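Long-range contacts in GMP reductase (Trypanosoma brucei brucei, PDB 6JIG), which probably catalyses the NADPH-dependent deamination of GMP to IMP in a TIM-barrel domain, and also binds guanine nucleotides in a second pocket at its CBS domains: residues 39-43 / 304-308; 334-338 / 365-369. The protein carries 1 engineered substitution. All coordinates share one frame. Numbering follows the deposited sequence.

Contact 1 (39-43 / 304-308); sequences LSRNV and GADGL
The tight turn of a beta hairpin, residues 39-43, is applied to the residues 304-308 that lead from a barrel helix into strand 307-310. A type I turn runs from Ser-40 to Val-43 (Val-43 N to Ser-40 O, 3.2 Å), and Leu-39 and Ser-40 together face Val-43 in a classic beta bulge, with Leu-39 N 2.8 Å from Val-43 O. CA atoms pair Ser-40 with Gly-307 (4.6 Å) and Arg-41 with Asp-306 (5.1 Å). Gly-304, at positive phi (108°), ends helix 294-302 in a Schellman motif; its O lies 3.0 Å from water 2, which accepts from Arg-41 NE at 2.8 Å. Ala-305 O lies 2.7 Å from water 1, which accepts from Arg-41 NH2 at 2.9 Å. Asp-306 is the hub: its O accepts from Arg-41 N at 2.9 Å and touches Ser-40 CB at 3.3 Å. Its side chain (chi1 m) places OD1 2.7 Å from water 2 and in a long salt bridge of 3.8 Å to Arg-41 NE, while OD2 bonds Ile-286 N. Arg-41 extends m, t, t, NH1 bonding Arg-344 O. At Gly-307 a CB would crowd Leu-39 O and Ser-40 CB; Leu-308 points away from the hairpin and its side chain packs on helix 294-302. Such a hairpin across the N-terminal end of a (beta/alpha)8 barrel lies away from the active-site end. With one direct backbone bond, this seam is substantially solvent-mediated: Asp-306 is shared, OD2 pairing with Lys-276 while water 2 supplements the long OD1 link to Arg-41.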
loop_
_atom_site.group_PDB
_atom_site.type_symbol
_atom_site.label_atom_id
_atom_site.label_comp_id
_atom_site.label_asym_id
_atom_site.label_seq_id
_atom_site.Cartn_x
_atom_site.Cartn_y
_atom_site.Cartn_z
ATOM N N LEU A 39 39.429 23.875 9.479
ATOM C CA LEU A 39 38.740 23.933 8.203
ATOM C C LEU A 39 39.734 23.956 7.053
ATOM O O LEU A 39 39.538 23.284 6.030
ATOM C CB LEU A 39 37.856 25.174 8.171
ATOM C CG LEU A 39 37.198 25.450 6.830
ATOM C CD1 LEU A 39 36.112 24.404 6.566
ATOM C CD2 LEU A 39 36.624 26.858 6.810
ATOM N N SER A 40 40.803 24.731 7.212
ATOM C CA SER A 40 41.855 24.881 6.223
ATOM C C SER A 40 43.137 25.205 6.984
ATOM O O SER A 40 43.138 25.284 8.217
ATOM C CB SER A 40 41.519 25.977 5.202
ATOM O OG SER A 40 41.045 27.148 5.845
ATOM N N ARG A 41 44.229 25.404 6.240
ATOM C CA ARG A 41 45.548 25.550 6.862
ATOM C C ARG A 41 45.535 26.603 7.966
ATOM O O ARG A 41 46.141 26.412 9.026
ATOM C CB ARG A 41 46.598 25.919 5.811
ATOM C CG ARG A 41 47.155 24.802 4.914
ATOM C CD ARG A 41 48.396 25.356 4.192
ATOM N NE ARG A 41 48.819 24.648 2.983
ATOM C CZ ARG A 41 49.623 23.581 2.966
ATOM N NH1 ARG A 41 50.094 23.051 4.097
ATOM N NH2 ARG A 41 49.957 23.029 1.807
ATOM N N ASN A 42 44.825 27.708 7.751
ATOM C CA ASN A 42 44.884 28.820 8.693
ATOM C C ASN A 42 43.543 29.131 9.351
ATOM O O ASN A 42 43.379 30.220 9.905
ATOM C CB ASN A 42 45.448 30.052 7.984
ATOM C CG ASN A 42 46.804 29.776 7.371
ATOM O OD1 ASN A 42 47.772 29.536 8.086
ATOM N ND2 ASN A 42 46.873 29.764 6.044
ATOM N N VAL A 43 42.580 28.204 9.332
ATOM C CA VAL A 43 41.266 28.460 9.924
ATOM C C VAL A 43 40.894 27.298 10.834
ATOM O O VAL A 43 40.749 26.163 10.365
ATOM C CB VAL A 43 40.176 28.671 8.861
ATOM C CG1 VAL A 43 38.834 28.910 9.531
ATOM C CG2 VAL A 43 40.538 29.847 7.949
ATOM N N GLY A 304 48.394 24.835 -4.624
ATOM C CA GLY A 304 48.355 25.784 -3.530
ATOM C C GLY A 304 47.134 25.743 -2.624
ATOM O O GLY A 304 46.999 26.628 -1.769
ATOM N N ALA A 305 46.250 24.745 -2.762
ATOM C CA ALA A 305 45.048 24.700 -1.933
ATOM C C ALA A 305 45.387 24.649 -0.448
ATOM O O ALA A 305 46.259 23.891 -0.014
ATOM C CB ALA A 305 44.184 23.481 -2.300
ATOM N N ASP A 306 44.670 25.455 0.337
ATOM C CA ASP A 306 44.739 25.420 1.792
ATOM C C ASP A 306 43.770 24.426 2.423
ATOM O O ASP A 306 43.837 24.203 3.635
ATOM C CB ASP A 306 44.458 26.813 2.360
ATOM C CG ASP A 306 45.449 27.838 1.856
ATOM O OD1 ASP A 306 46.627 27.710 2.233
ATOM O OD2 ASP A 306 45.062 28.720 1.058
ATOM N N GLY A 307 42.846 23.872 1.646
ATOM C CA GLY A 307 41.958 22.827 2.125
ATOM C C GLY A 307 41.366 22.125 0.923
ATOM O O GLY A 307 41.324 22.686 -0.177
ATOM N N LEU A 308 40.924 20.879 1.130
ATOM C CA LEU A 308 40.365 20.056 0.058
ATOM C C LEU A 308 38.948 19.641 0.417
ATOM O O LEU A 308 38.655 19.347 1.580
ATOM C CB LEU A 308 41.200 18.794 -0.192
ATOM C CG LEU A 308 42.659 19.052 -0.548
ATOM C CD1 LEU A 308 43.463 17.751 -0.573
ATOM C CD2 LEU A 308 42.721 19.753 -1.889
HETATM O O HOH W 1 48.883 23.700 -0.782
HETATM O O HOH W 2 48.477 26.395 0.846
#

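Contact 2 (334-338 / 365-369); sequences VLACT and GAGAD
Val-334 (chi1 t) lays CG1 over the two alanines of the facing loop, 3.8 Å from Ala-366 CB and 4.1 Å from Ala-368 CB. Helical turn 334-338 meets residues 365-369, where the chain leaves helix 357-365 for strand 370-373. Leu-335 with Ala-366 (CA atoms 5.3 Å apart) and Thr-338 with Gly-367 (5.5 Å) set the register. Leu-335, rotamer m, t, adds CD2 at 3.9 Å from Ala-366 CB. Thr-338 (chi1 p) puts OG1 2.8 Å from Val-334 O, one turn back, and 3.1 Å from Ala-366 O, so its single proton may serve either carbonyl; its CG2 lies 3.4 Å from Gly-367 O. Gly-367 closes the helix in a Schellman motif at phi 115°, and a CB there would fall 2.2 Å from Thr-338 OG1, so the missing side chain permits this close approach. The contact joins neighbours in the outer helical layer of a (beta/alpha)8 barrel, helix 330-344 and the C-terminal cap of helix 357-365: the former rests on strands 307-310 and 348-351 through Val-334 and Thr-338, while Ala-368 meets Ala-350, and Leu-335 and Ala-336 pack on Ser-6 and Phe-3 of a second subunit.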
loop_
_atom_site.group_PDB
_atom_site.type_symbol
_atom_site.label_atom_id
_atom_site.label_comp_id
_atom_site.label_asym_id
_atom_site.label_seq_id
_atom_site.Cartn_x
_atom_site.Cartn_y
_atom_site.Cartn_z
ATOM N N VAL A 334 37.599 9.484 1.207
ATOM C CA VAL A 334 38.171 10.189 2.354
ATOM C C VAL A 334 39.486 9.539 2.779
ATOM O O VAL A 334 40.487 10.221 3.026
ATOM C CB VAL A 334 37.148 10.230 3.502
ATOM C CG1 VAL A 334 37.779 10.805 4.803
ATOM C CG2 VAL A 334 35.923 11.046 3.078
ATOM N N LEU A 335 39.500 8.209 2.888
ATOM C CA LEU A 335 40.728 7.520 3.276
ATOM C C LEU A 335 41.868 7.844 2.325
ATOM O O LEU A 335 42.984 8.147 2.761
ATOM C CB LEU A 335 40.501 6.011 3.312
ATOM C CG LEU A 335 39.712 5.415 4.483
ATOM C CD1 LEU A 335 39.385 3.959 4.170
ATOM C CD2 LEU A 335 40.484 5.502 5.794
ATOM N N ALA A 336 41.608 7.777 1.019
ATOM C CA ALA A 336 42.690 7.959 0.063
ATOM C C ALA A 336 43.141 9.409 0.032
ATOM O O ALA A 336 44.341 9.693 -0.042
ATOM C CB ALA A 336 42.254 7.506 -1.337
ATOM N N CYS A 337 42.195 10.341 0.087
ATOM C CA CYS A 337 42.581 11.740 -0.038
ATOM C C CYS A 337 43.290 12.233 1.214
ATOM O O CYS A 337 44.251 13.013 1.119
ATOM C CB CYS A 337 41.357 12.606 -0.333
ATOM S SG CYS A 337 40.663 12.361 -1.989
ATOM N N THR A 338 42.846 11.788 2.393
ATOM C CA THR A 338 43.446 12.316 3.612
ATOM C C THR A 338 44.821 11.722 3.860
ATOM O O THR A 338 45.641 12.359 4.524
ATOM C CB THR A 338 42.552 12.099 4.842
ATOM O OG1 THR A 338 42.338 10.697 5.082
ATOM C CG2 THR A 338 41.219 12.835 4.673
ATOM N N GLY A 365 36.924 9.631 11.698
ATOM C CA GLY A 365 37.788 8.468 11.856
ATOM C C GLY A 365 38.540 8.073 10.598
ATOM O O GLY A 365 39.661 7.553 10.677
ATOM N N ALA A 366 37.950 8.301 9.423
ATOM C CA ALA A 366 38.645 8.009 8.177
ATOM C C ALA A 366 39.640 9.107 7.780
ATOM O O ALA A 366 40.256 9.011 6.712
ATOM C CB ALA A 366 37.629 7.798 7.045
ATOM N N GLY A 367 39.815 10.140 8.597
ATOM C CA GLY A 367 40.822 11.161 8.340
ATOM C C GLY A 367 40.293 12.550 8.055
ATOM O O GLY A 367 41.105 13.479 7.962
ATOM N N ALA A 368 38.983 12.746 7.878
ATOM C CA ALA A 368 38.493 14.094 7.572
ATOM C C ALA A 368 38.660 15.021 8.768
ATOM O O ALA A 368 38.503 14.608 9.915
ATOM C CB ALA A 368 37.019 14.076 7.175
ATOM N N ASP A 369 38.947 16.303 8.488
ATOM C CA ASP A 369 38.974 17.299 9.559
ATOM C C ASP A 369 37.618 17.928 9.822
ATOM O O ASP A 369 37.332 18.304 10.971
ATOM C CB ASP A 369 40.006 18.394 9.237
ATOM C CG ASP A 369 41.377 17.809 9.031
ATOM O OD1 ASP A 369 41.988 17.409 10.033
ATOM O OD2 ASP A 369 41.784 17.628 7.864
#

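Overall arrangement
Both contacts belong to the same (beta/alpha)8 barrel, their centres 15 Å apart and their nearest atoms about 5 Å apart without touching. They come in series: contact 1 brings the early hairpin to the start of strand 307-310, and contact 2 then joins helix 330-344, which follows that strand, to the loop entering strand 370-373. Two bonds relate them: Arg-41 of contact 1 reaches Arg-344 at the end of helix 330-344, and Asp-369 of contact 2 bonds Thr-37 of strand 37-40. Together they tie the hairpin, the strand entries and helix 330-344 to one another at the N-terminal ends of the barrel strands, with contact 2 also lying at a subunit interface.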